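Local coordinates for protein alpha-1,6-mannanase (Bacteroides thetaiotaomicron, PDB 4V1S) that probably hydrolyses alpha-1,6-mannosidic linkages in mannan, as a family 76 glycoside hydrolase of a gut symbiont, at residues V207-C212 with I229-W234; D244-D249 with A299-S304; G151-Y156 with Y216-D221; S211-Y216 with Y278-D283. All coordinates share one frame; numbering follows the deposited sequence.

Three of the four contacts use helix 202-219, which meets helix 222-239 in interaction 1, helix 142-159 in interaction 3 and helix 264-281 in interaction 4. Interaction 1 is fully buried, with methionine, isoleucine and threonine methyl groups packed beside an asparagine. Interactions 3 and 4 lie farther along the helix and are partly buried. They touch each other through a salt bridge, Asp154 OD1 to Lys214 NZ (2.7 Å), and a bridging water enters interaction 4. Interaction 2 stands apart, touching none of the others (nearest atoms about 7 Å from interaction 1), and joins a strand to the end of helix 284-301, with buried leucine and tryptophan edged by an exposed lysine.

Interaction 1. Residues V207-C212 with I229-W234; sequences VTMLSC and IRINDW
Met209 reaches across from helix 202-219 to lie along Ile231 and end at Asn232 of helix 222-239. Its CG meets Ile231 CG2 at 3.8 Å, the two side chains sliding past each other in opposite directions. Farther out, Met209 SD passes 3.7 Å from Asn232 CA. The chain then bends at its last torsion (chi3 48°), which turns the methyl obliquely across the asparagine side chain and places Met209 CE 3.4 Å from Asn232 OD1. That oxygen is already engaged, since it accepts a hydrogen bond from Trp274 NE1 of helix 264-281, so the methionine methyl packs beside a buried amide oxygen that already has its partner.

On the flank, Thr208 contributes only its methyl: CG2, anti to the backbone N, meets Ile231 CD1 at 3.8 Å and the side chains cross at about a right angle. Its hydroxyl instead bonds to Cys204 O within its own helix. Ser211 likewise serves its own helix, with OG 2.8 Å from Val207 O, a carbonyl that also receives Ser211 N from the opposite face of its plane.

An alanine in place of Met209 would keep CB but is likely to open a gap alongside Ile231 CG2 and strip the methyl from beside Asn232 OD1.

The segment axes approach to 9.5 Å and cross at -153°, Met209 and Ile231 marking the closest backbone pair. Such antiparallel packing of consecutive helices through buried side chains is consistent with the (alpha/alpha)6 barrel of the six-hairpin clan.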
# COMPACT_ATOMS: atom_id res chain seq x y z
N VAL A 207 -8.05 -1.50 -2.38
CA VAL A 207 -7.44 -0.18 -2.45
C VAL A 207 -8.46 0.88 -2.89
O VAL A 207 -8.37 2.06 -2.51
CB VAL A 207 -6.19 -0.11 -3.35
CG1 VAL A 207 -5.10 -1.00 -2.81
CG2 VAL A 207 -6.47 -0.40 -4.82
N THR A 208 -9.44 0.49 -3.71
CA THR A 208 -10.47 1.43 -4.10
C THR A 208 -11.37 1.77 -2.89
O THR A 208 -11.70 2.94 -2.68
CB THR A 208 -11.25 0.90 -5.31
OG1 THR A 208 -10.39 0.70 -6.40
CG2 THR A 208 -12.33 1.84 -5.75
N MET A 209 -11.74 0.77 -2.09
CA MET A 209 -12.48 1.01 -0.89
C MET A 209 -11.75 1.94 0.07
O MET A 209 -12.34 2.89 0.59
CB MET A 209 -12.81 -0.29 -0.16
CG MET A 209 -13.89 -1.13 -0.86
SD MET A 209 -13.96 -2.86 -0.32
CE MET A 209 -13.94 -2.66 1.46
N LEU A 210 -10.47 1.69 0.30
CA LEU A 210 -9.73 2.51 1.24
C LEU A 210 -9.62 3.95 0.71
O LEU A 210 -9.80 4.90 1.46
CB LEU A 210 -8.35 1.91 1.54
CG LEU A 210 -7.57 2.69 2.59
CD1 LEU A 210 -8.32 2.76 3.92
CD2 LEU A 210 -6.22 2.05 2.83
N SER A 211 -9.36 4.09 -0.58
CA SER A 211 -9.29 5.41 -1.21
C SER A 211 -10.62 6.15 -1.07
O SER A 211 -10.65 7.35 -0.73
CB SER A 211 -8.93 5.29 -2.70
OG SER A 211 -7.64 4.76 -2.91
N CYS A 212 -11.71 5.44 -1.36
CA CYS A 212 -13.05 6.00 -1.19
C CYS A 212 -13.28 6.49 0.24
O CYS A 212 -13.79 7.59 0.44
CB CYS A 212 -14.14 4.97 -1.55
SG CYS A 212 -14.44 4.73 -3.30
N ILE A 229 -19.22 0.87 0.20
CA ILE A 229 -20.21 -0.12 0.67
C ILE A 229 -20.59 -1.08 -0.44
O ILE A 229 -20.64 -2.29 -0.23
CB ILE A 229 -21.46 0.59 1.24
CG1 ILE A 229 -21.09 1.30 2.56
CG2 ILE A 229 -22.60 -0.39 1.48
CD1 ILE A 229 -22.15 2.26 3.07
N ARG A 230 -20.84 -0.54 -1.63
CA ARG A 230 -21.22 -1.34 -2.77
C ARG A 230 -20.11 -2.33 -3.15
O ARG A 230 -20.36 -3.52 -3.35
CB ARG A 230 -21.57 -0.41 -3.94
CG ARG A 230 -21.97 -1.11 -5.21
CD ARG A 230 -22.29 -0.12 -6.32
NE ARG A 230 -21.12 0.67 -6.71
CZ ARG A 230 -20.93 1.98 -6.51
NH1 ARG A 230 -21.85 2.74 -5.93
NH2 ARG A 230 -19.80 2.53 -6.92
N ILE A 231 -18.88 -1.81 -3.29
CA ILE A 231 -17.75 -2.65 -3.64
C ILE A 231 -17.49 -3.68 -2.53
O ILE A 231 -17.23 -4.85 -2.80
CB ILE A 231 -16.51 -1.79 -3.91
CG1 ILE A 231 -16.73 -0.94 -5.17
CG2 ILE A 231 -15.27 -2.67 -4.03
CD1 ILE A 231 -15.77 0.24 -5.27
N ASN A 232 -17.58 -3.26 -1.27
CA ASN A 232 -17.41 -4.19 -0.16
C ASN A 232 -18.42 -5.33 -0.18
O ASN A 232 -18.05 -6.49 -0.03
CB ASN A 232 -17.50 -3.50 1.18
CG ASN A 232 -17.20 -4.45 2.31
OD1 ASN A 232 -16.14 -5.09 2.32
ND2 ASN A 232 -18.13 -4.59 3.25
N ASP A 233 -19.69 -4.99 -0.36
CA ASP A 233 -20.74 -6.01 -0.42
C ASP A 233 -20.40 -7.07 -1.49
O ASP A 233 -20.49 -8.27 -1.24
CB ASP A 233 -22.09 -5.37 -0.73
CG ASP A 233 -22.69 -4.65 0.45
OD1 ASP A 233 -22.17 -4.73 1.58
OD2 ASP A 233 -23.71 -3.98 0.23
N TRP A 234 -19.98 -6.61 -2.67
CA TRP A 234 -19.59 -7.54 -3.74
C TRP A 234 -18.40 -8.40 -3.32
O TRP A 234 -18.35 -9.62 -3.57
CB TRP A 234 -19.29 -6.80 -5.05
CG TRP A 234 -18.91 -7.71 -6.17
CD1 TRP A 234 -19.76 -8.33 -7.07
CD2 TRP A 234 -17.60 -8.17 -6.50
NE1 TRP A 234 -19.04 -9.13 -7.93
CE2 TRP A 234 -17.71 -9.04 -7.60
CE3 TRP A 234 -16.33 -7.88 -6.00
CZ2 TRP A 234 -16.61 -9.64 -8.20
CZ3 TRP A 234 -15.22 -8.48 -6.59
CH2 TRP A 234 -15.37 -9.36 -7.66

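Interaction 2. Residues D244-D249 with A299-S304; sequences DNLLWD and AKWYNS
Leu246 faces Lys300 and Trp301 from strand 246-252, while those two residues form the end of helix 284-301. The backbones stay well apart: the nearest alpha carbons, Leu246 CA and Lys300 CA, are 9.5 Å from each other, and side chains make the whole contact. Just before the strand an Asx turn bends the chain, Leu246 N donating to Asp244 OD1 at 3.0 Å (158° at the hydrogen) from well above the carboxylate plane. On the other segment the chain leaves helical geometry at Tyr302.

Leu246 and Trp301 approach from opposite directions. The two leucine methyls meet neighbouring atoms of the indole's six-membered ring, CD2 coming in obliquely to 4.1 Å from Trp301 CZ3 and CD1 lying 4.1 Å from Trp301 CH2. Leu246 CD1 is also touched by Lys300 CD at 3.7 Å. The lysine can reach it because CG stands anti to the backbone N (chi1 -180°) and the chain stays extended as far as CE; only the last torsion bends, to 75°. On its way Lys300 CD passes over one face of the Trp301 ring, 3.5 Å above the plane and toward the rim. Ser296 and Ser297 of the same helix also touch Leu246.

Across the contact the chemistry is therefore purely apolar, the lysine taking part through its methylenes. Its NZ remains 6.5 Å from Asp244 OD2, which is salt-bridged to Lys262, so any attraction between Asp244 and Lys300 is probably a long-range one that adds little to the packing.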
# COMPACT_ATOMS: atom_id res chain seq x y z
N ASP A 244 -12.19 -18.94 7.19
CA ASP A 244 -11.09 -18.31 7.94
C ASP A 244 -11.06 -16.79 7.87
O ASP A 244 -10.16 -16.18 8.43
CB ASP A 244 -9.74 -18.88 7.52
CG ASP A 244 -9.40 -18.59 6.07
OD1 ASP A 244 -10.20 -17.93 5.36
OD2 ASP A 244 -8.33 -19.07 5.63
N ASN A 245 -12.05 -16.19 7.22
CA ASN A 245 -12.14 -14.74 7.07
C ASN A 245 -10.96 -14.13 6.33
O ASN A 245 -10.70 -12.95 6.45
CB ASN A 245 -12.38 -14.05 8.40
CG ASN A 245 -13.81 -14.23 8.85
OD1 ASN A 245 -14.73 -13.68 8.24
ND2 ASN A 245 -14.01 -15.04 9.88
N LEU A 246 -10.30 -14.94 5.52
CA LEU A 246 -9.26 -14.43 4.63
C LEU A 246 -9.82 -14.26 3.23
O LEU A 246 -10.90 -14.73 2.91
CB LEU A 246 -8.04 -15.34 4.64
CG LEU A 246 -7.34 -15.39 6.01
CD1 LEU A 246 -6.10 -16.27 5.94
CD2 LEU A 246 -7.00 -14.01 6.55
N LEU A 247 -9.06 -13.54 2.41
CA LEU A 247 -9.53 -13.15 1.07
C LEU A 247 -8.85 -13.96 -0.01
O LEU A 247 -7.62 -14.08 -0.04
CB LEU A 247 -9.23 -11.66 0.80
CG LEU A 247 -10.11 -10.57 1.42
CD1 LEU A 247 -11.54 -10.59 0.89
CD2 LEU A 247 -10.11 -10.62 2.94
N TRP A 248 -9.67 -14.50 -0.92
CA TRP A 248 -9.16 -15.08 -2.15
C TRP A 248 -8.63 -13.95 -3.05
O TRP A 248 -8.80 -12.78 -2.75
CB TRP A 248 -10.26 -15.90 -2.85
CG TRP A 248 -10.69 -17.09 -2.04
CD1 TRP A 248 -9.87 -17.98 -1.41
CD2 TRP A 248 -12.03 -17.53 -1.78
NE1 TRP A 248 -10.62 -18.94 -0.77
CE2 TRP A 248 -11.94 -18.68 -0.97
CE3 TRP A 248 -13.30 -17.06 -2.13
CZ2 TRP A 248 -13.08 -19.39 -0.53
CZ3 TRP A 248 -14.42 -17.74 -1.69
CH2 TRP A 248 -14.31 -18.89 -0.89
N ASP A 249 -7.96 -14.31 -4.13
CA ASP A 249 -7.25 -13.34 -4.96
C ASP A 249 -8.09 -12.67 -6.04
O ASP A 249 -8.02 -11.46 -6.21
CB ASP A 249 -6.02 -13.96 -5.63
CG ASP A 249 -5.07 -12.92 -6.17
OD1 ASP A 249 -4.61 -12.12 -5.37
OD2 ASP A 249 -4.80 -12.89 -7.39
N ALA A 299 -2.43 -15.38 12.41
CA ALA A 299 -2.22 -16.82 12.54
C ALA A 299 -1.55 -17.37 11.30
O ALA A 299 -0.69 -18.24 11.41
CB ALA A 299 -3.53 -17.52 12.79
N LYS A 300 -1.94 -16.89 10.12
CA LYS A 300 -1.39 -17.47 8.89
C LYS A 300 0.05 -17.00 8.62
O LYS A 300 0.91 -17.79 8.25
CB LYS A 300 -2.27 -17.14 7.69
CG LYS A 300 -1.75 -17.72 6.40
CD LYS A 300 -2.76 -17.62 5.27
CE LYS A 300 -2.19 -18.13 3.96
NZ LYS A 300 -2.12 -19.62 3.93
N TRP A 301 0.29 -15.70 8.79
CA TRP A 301 1.50 -15.06 8.28
C TRP A 301 2.49 -14.56 9.30
O TRP A 301 3.64 -14.33 8.94
CB TRP A 301 1.16 -13.92 7.32
CG TRP A 301 0.51 -14.34 6.02
CD1 TRP A 301 1.10 -15.03 5.01
CD2 TRP A 301 -0.84 -14.05 5.58
NE1 TRP A 301 0.21 -15.20 3.96
CE2 TRP A 301 -0.98 -14.61 4.29
CE3 TRP A 301 -1.93 -13.38 6.15
CZ2 TRP A 301 -2.17 -14.55 3.57
CZ3 TRP A 301 -3.13 -13.32 5.43
CH2 TRP A 301 -3.23 -13.90 4.16
N TYR A 302 2.08 -14.39 10.56
CA TYR A 302 2.95 -13.74 11.53
C TYR A 302 3.52 -14.71 12.53
O TYR A 302 2.77 -15.40 13.21
CB TYR A 302 2.19 -12.65 12.26
CG TYR A 302 3.02 -11.84 13.24
CD1 TYR A 302 4.26 -11.27 12.85
CD2 TYR A 302 2.59 -11.62 14.52
CE1 TYR A 302 5.00 -10.50 13.73
CE2 TYR A 302 3.30 -10.81 15.40
CZ TYR A 302 4.50 -10.26 15.03
OH TYR A 302 5.27 -9.51 15.92
N ASN A 303 4.84 -14.75 12.63
CA ASN A 303 5.51 -15.46 13.74
C ASN A 303 5.73 -14.40 14.82
O ASN A 303 6.64 -13.56 14.71
CB ASN A 303 6.81 -16.07 13.26
CG ASN A 303 7.62 -16.72 14.38
OD1 ASN A 303 7.47 -16.41 15.55
ND2 ASN A 303 8.51 -17.63 13.99
N SER A 304 4.93 -14.44 15.88
CA SER A 304 5.00 -13.42 16.91
C SER A 304 6.23 -13.56 17.81
O SER A 304 6.56 -12.65 18.59
CB SER A 304 3.74 -13.43 17.74
OG SER A 304 3.76 -14.44 18.69

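Interaction 3. Residues G151-Y156 with Y216-D221; sequences GLCDAY and YEITQD
Ile218, in the last turn of helix 202-219, packs on Cys153 and Tyr156 of helix 142-159, a helix-to-helix contact within the alpha-helical barrel. The closest alpha carbons are those of Cys153 and Ile218, 8.3 Å apart, and the isoleucine covers two residues that lie one turn apart on the facing helix.

Both branches of Ile218 are used. CG2 touches Tyr156 CE2 at 3.9 Å, while CD1 comes to 4.0 Å from Tyr156 CD2 and 4.2 Å from Cys153 CB. CG1 stands anti to the carbonyl carbon and the chain continues extended (chi2 161°), which carries CD1 into the groove between tyrosine and cysteine. Tyr156 swings its ring over from its own helix with CG anti to the backbone N (chi1 172°). The isoleucine and the tyrosine meet obliquely along one side of the ring. Tyr156 also touches Leu165 of helix 162-177.

One residue past Ile218 the helix ends. Gln220 takes a positive phi (56°), and Asp221 N bonds to Thr219 OG1 at 3.1 Å, an ST turn. Asp221 then N-caps helix 222-239 through Gln223 N. The contact thus lies just before the chain turns into that helix. Packing between helices that are not consecutive in the chain is consistent with the (alpha/alpha)6 barrel of the six-hairpin glycosidases.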
# COMPACT_ATOMS: atom_id res chain seq x y z
N GLY A 151 -1.95 7.17 -1.11
CA GLY A 151 -0.77 8.00 -0.77
C GLY A 151 -1.06 9.48 -1.00
O GLY A 151 -0.66 10.32 -0.18
N LEU A 152 -1.74 9.82 -2.11
CA LEU A 152 -2.04 11.22 -2.40
C LEU A 152 -3.04 11.83 -1.42
O LEU A 152 -2.91 12.99 -1.06
CB LEU A 152 -2.48 11.40 -3.85
CG LEU A 152 -1.44 10.97 -4.91
CD1 LEU A 152 -2.07 10.99 -6.29
CD2 LEU A 152 -0.23 11.90 -4.85
N CYS A 153 -4.01 11.03 -0.97
CA CYS A 153 -4.91 11.49 0.09
C CYS A 153 -4.10 11.82 1.34
O CYS A 153 -4.29 12.87 1.96
CB CYS A 153 -5.98 10.46 0.44
SG CYS A 153 -7.28 10.22 -0.77
N ASP A 154 -3.21 10.91 1.72
CA ASP A 154 -2.40 11.14 2.91
C ASP A 154 -1.44 12.34 2.74
O ASP A 154 -1.21 13.09 3.69
CB ASP A 154 -1.63 9.85 3.28
CG ASP A 154 -2.56 8.77 3.83
OD1 ASP A 154 -3.60 9.13 4.39
OD2 ASP A 154 -2.24 7.57 3.73
N ALA A 155 -0.92 12.52 1.52
CA ALA A 155 -0.05 13.65 1.22
C ALA A 155 -0.82 14.97 1.37
O ALA A 155 -0.31 15.96 1.93
CB ALA A 155 0.54 13.53 -0.17
N TYR A 156 -2.04 14.99 0.85
CA TYR A 156 -2.93 16.14 1.06
C TYR A 156 -3.23 16.39 2.55
O TYR A 156 -3.17 17.52 3.02
CB TYR A 156 -4.26 15.96 0.29
CG TYR A 156 -5.27 17.02 0.64
CD1 TYR A 156 -5.16 18.31 0.14
CD2 TYR A 156 -6.28 16.76 1.54
CE1 TYR A 156 -6.06 19.30 0.52
CE2 TYR A 156 -7.18 17.73 1.91
CZ TYR A 156 -7.06 19.00 1.40
OH TYR A 156 -8.00 19.95 1.78
N TYR A 216 -13.93 10.18 1.32
CA TYR A 216 -15.15 10.47 2.05
C TYR A 216 -14.86 11.34 3.26
O TYR A 216 -15.55 12.34 3.51
CB TYR A 216 -15.87 9.18 2.50
CG TYR A 216 -17.06 9.46 3.36
CD1 TYR A 216 -18.16 10.12 2.85
CD2 TYR A 216 -17.06 9.11 4.71
CE1 TYR A 216 -19.25 10.41 3.65
CE2 TYR A 216 -18.14 9.39 5.52
CZ TYR A 216 -19.24 10.03 4.98
OH TYR A 216 -20.33 10.33 5.77
N GLU A 217 -13.83 10.98 4.01
CA GLU A 217 -13.48 11.74 5.20
C GLU A 217 -13.08 13.16 4.83
O GLU A 217 -13.47 14.12 5.49
CB GLU A 217 -12.38 11.03 5.97
CG GLU A 217 -12.86 9.75 6.64
CD GLU A 217 -11.85 9.10 7.56
OE1 GLU A 217 -10.67 9.57 7.65
OE2 GLU A 217 -12.24 8.08 8.20
N ILE A 218 -12.34 13.31 3.73
CA ILE A 218 -11.90 14.63 3.29
C ILE A 218 -13.05 15.48 2.74
O ILE A 218 -13.21 16.66 3.12
CB ILE A 218 -10.78 14.51 2.23
CG1 ILE A 218 -9.51 14.00 2.90
CG2 ILE A 218 -10.52 15.85 1.53
CD1 ILE A 218 -8.49 13.41 1.94
N THR A 219 -13.85 14.90 1.86
CA THR A 219 -14.86 15.68 1.10
C THR A 219 -16.28 15.68 1.68
O THR A 219 -17.09 16.53 1.31
CB THR A 219 -15.00 15.16 -0.33
OG1 THR A 219 -15.57 13.83 -0.31
CG2 THR A 219 -13.66 15.16 -1.06
N GLN A 220 -16.54 14.70 2.55
CA GLN A 220 -17.86 14.38 3.09
C GLN A 220 -18.89 14.09 1.99
O GLN A 220 -20.09 14.16 2.24
CB GLN A 220 -18.31 15.47 4.09
CG GLN A 220 -17.41 15.55 5.32
CD GLN A 220 -17.49 14.29 6.20
OE1 GLN A 220 -16.50 13.54 6.36
NE2 GLN A 220 -18.68 14.04 6.74
N ASP A 221 -18.42 13.70 0.81
CA ASP A 221 -19.30 13.36 -0.31
C ASP A 221 -19.72 11.90 -0.15
O ASP A 221 -18.90 10.97 -0.29
CB ASP A 221 -18.57 13.59 -1.64
CG ASP A 221 -19.44 13.33 -2.86
OD1 ASP A 221 -20.49 12.64 -2.77
OD2 ASP A 221 -19.04 13.80 -3.93

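Interaction 4. Residues S211-Y216 with Y278-D283; sequences SCMKLY and YQATKD
Met213 and Tyr216, one turn apart on helix 202-219, converge on the methyl group of Ala280 from two directions. Met213 comes to it end-on: its CE lies 3.5 Å from Ala280 CB. The methionine is folded rather than extended, with bends at chi2 (-50°) and chi3 (-54°) that curl the methyl toward the alanine. It also touches Leu225 and Ala228 of helix 222-239.

Tyr216 approaches obliquely with a side of its ring, CE2 being 3.9 Å from Ala280 CB. CG stands anti to the backbone N (chi1 175°), which sends the ring out from the helix and carries its hydroxyl past the methyl to the backbone behind. There a water in the plane of the ring lies 2.6 Å from Tyr216 OH and donates to Ala280 O at 2.8 Å. The same alanine is thus held by apolar contacts at its methyl and by a water bridge at its carbonyl.

Helix 222-239 and short strands lie between the two helices in sequence, and such packing between alternate helices of the chain fits the (alpha/alpha)6 barrel of this family. The small side chain of Ala280 lets both larger ones come in over the last turn of helix 264-281.

Beyond that turn, Lys282 adopts a positive phi and Asp283 N bonds to Thr281 OG1 at 3.1 Å in an ST turn. Asp283 OD1 in turn N-caps helix 284-301 through Lys285 N.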
# COMPACT_ATOMS: atom_id res chain seq x y z
N SER A 211 -9.36 4.09 -0.58
CA SER A 211 -9.29 5.41 -1.21
C SER A 211 -10.62 6.15 -1.07
O SER A 211 -10.65 7.35 -0.73
CB SER A 211 -8.93 5.29 -2.70
OG SER A 211 -7.64 4.76 -2.91
N CYS A 212 -11.71 5.44 -1.36
CA CYS A 212 -13.05 6.00 -1.19
C CYS A 212 -13.28 6.49 0.24
O CYS A 212 -13.79 7.59 0.44
CB CYS A 212 -14.14 4.97 -1.55
SG CYS A 212 -14.44 4.73 -3.30
N MET A 213 -12.90 5.68 1.22
CA MET A 213 -13.10 6.07 2.61
C MET A 213 -12.25 7.29 3.00
O MET A 213 -12.72 8.18 3.73
CB MET A 213 -12.89 4.90 3.56
CG MET A 213 -13.94 3.81 3.40
SD MET A 213 -15.66 4.41 3.45
CE MET A 213 -15.68 5.32 4.99
N LYS A 214 -11.02 7.35 2.49
CA LYS A 214 -10.16 8.49 2.76
C LYS A 214 -10.72 9.75 2.12
O LYS A 214 -10.77 10.81 2.76
CB LYS A 214 -8.71 8.21 2.33
CG LYS A 214 -7.98 7.22 3.23
CD LYS A 214 -6.56 6.92 2.80
CE LYS A 214 -5.82 6.24 3.94
NZ LYS A 214 -5.42 7.22 4.98
N LEU A 215 -11.20 9.63 0.88
CA LEU A 215 -11.82 10.78 0.22
C LEU A 215 -13.19 11.17 0.81
O LEU A 215 -13.56 12.35 0.82
CB LEU A 215 -11.88 10.58 -1.29
CG LEU A 215 -10.62 11.09 -1.99
CD1 LEU A 215 -10.49 10.52 -3.39
CD2 LEU A 215 -10.61 12.62 -2.05
N TYR A 216 -13.93 10.18 1.32
CA TYR A 216 -15.15 10.47 2.05
C TYR A 216 -14.86 11.34 3.26
O TYR A 216 -15.55 12.34 3.51
CB TYR A 216 -15.87 9.18 2.50
CG TYR A 216 -17.06 9.46 3.36
CD1 TYR A 216 -18.16 10.12 2.85
CD2 TYR A 216 -17.06 9.11 4.71
CE1 TYR A 216 -19.25 10.41 3.65
CE2 TYR A 216 -18.14 9.39 5.52
CZ TYR A 216 -19.24 10.03 4.98
OH TYR A 216 -20.33 10.33 5.77
N TYR A 278 -16.18 1.34 9.65
CA TYR A 278 -16.67 1.34 11.02
C TYR A 278 -16.77 2.75 11.59
O TYR A 278 -17.80 3.12 12.15
CB TYR A 278 -15.76 0.49 11.90
CG TYR A 278 -16.11 0.58 13.37
CD1 TYR A 278 -17.37 0.22 13.82
CD2 TYR A 278 -15.16 1.01 14.30
CE1 TYR A 278 -17.69 0.30 15.16
CE2 TYR A 278 -15.48 1.07 15.64
CZ TYR A 278 -16.74 0.72 16.06
OH TYR A 278 -17.04 0.78 17.40
N GLN A 279 -15.72 3.53 11.44
CA GLN A 279 -15.74 4.92 11.94
C GLN A 279 -16.84 5.75 11.26
O GLN A 279 -17.51 6.57 11.92
CB GLN A 279 -14.38 5.59 11.75
CG GLN A 279 -13.27 4.96 12.59
CD GLN A 279 -13.55 4.93 14.10
OE1 GLN A 279 -13.05 4.05 14.83
NE2 GLN A 279 -14.32 5.89 14.59
N ALA A 280 -17.05 5.54 9.97
CA ALA A 280 -18.03 6.31 9.20
C ALA A 280 -19.49 5.94 9.52
O ALA A 280 -20.37 6.82 9.55
CB ALA A 280 -17.77 6.16 7.71
N THR A 281 -19.75 4.66 9.73
CA THR A 281 -21.12 4.15 9.86
C THR A 281 -21.50 3.82 11.30
O THR A 281 -22.68 3.71 11.61
CB THR A 281 -21.31 2.88 9.03
OG1 THR A 281 -20.49 1.84 9.56
CG2 THR A 281 -20.98 3.13 7.54
N LYS A 282 -20.49 3.64 12.15
CA LYS A 282 -20.67 3.15 13.51
C LYS A 282 -21.29 1.74 13.54
O LYS A 282 -21.74 1.29 14.59
CB LYS A 282 -21.48 4.16 14.35
N ASP A 283 -21.27 1.01 12.42
CA ASP A 283 -21.84 -0.34 12.36
C ASP A 283 -20.76 -1.32 12.81
O ASP A 283 -19.74 -1.50 12.15
CB ASP A 283 -22.33 -0.66 10.95
CG ASP A 283 -23.07 -2.00 10.86
OD1 ASP A 283 -22.85 -2.90 11.70
OD2 ASP A 283 -23.87 -2.17 9.91
O HOH W 1 -20.63 9.15 8.07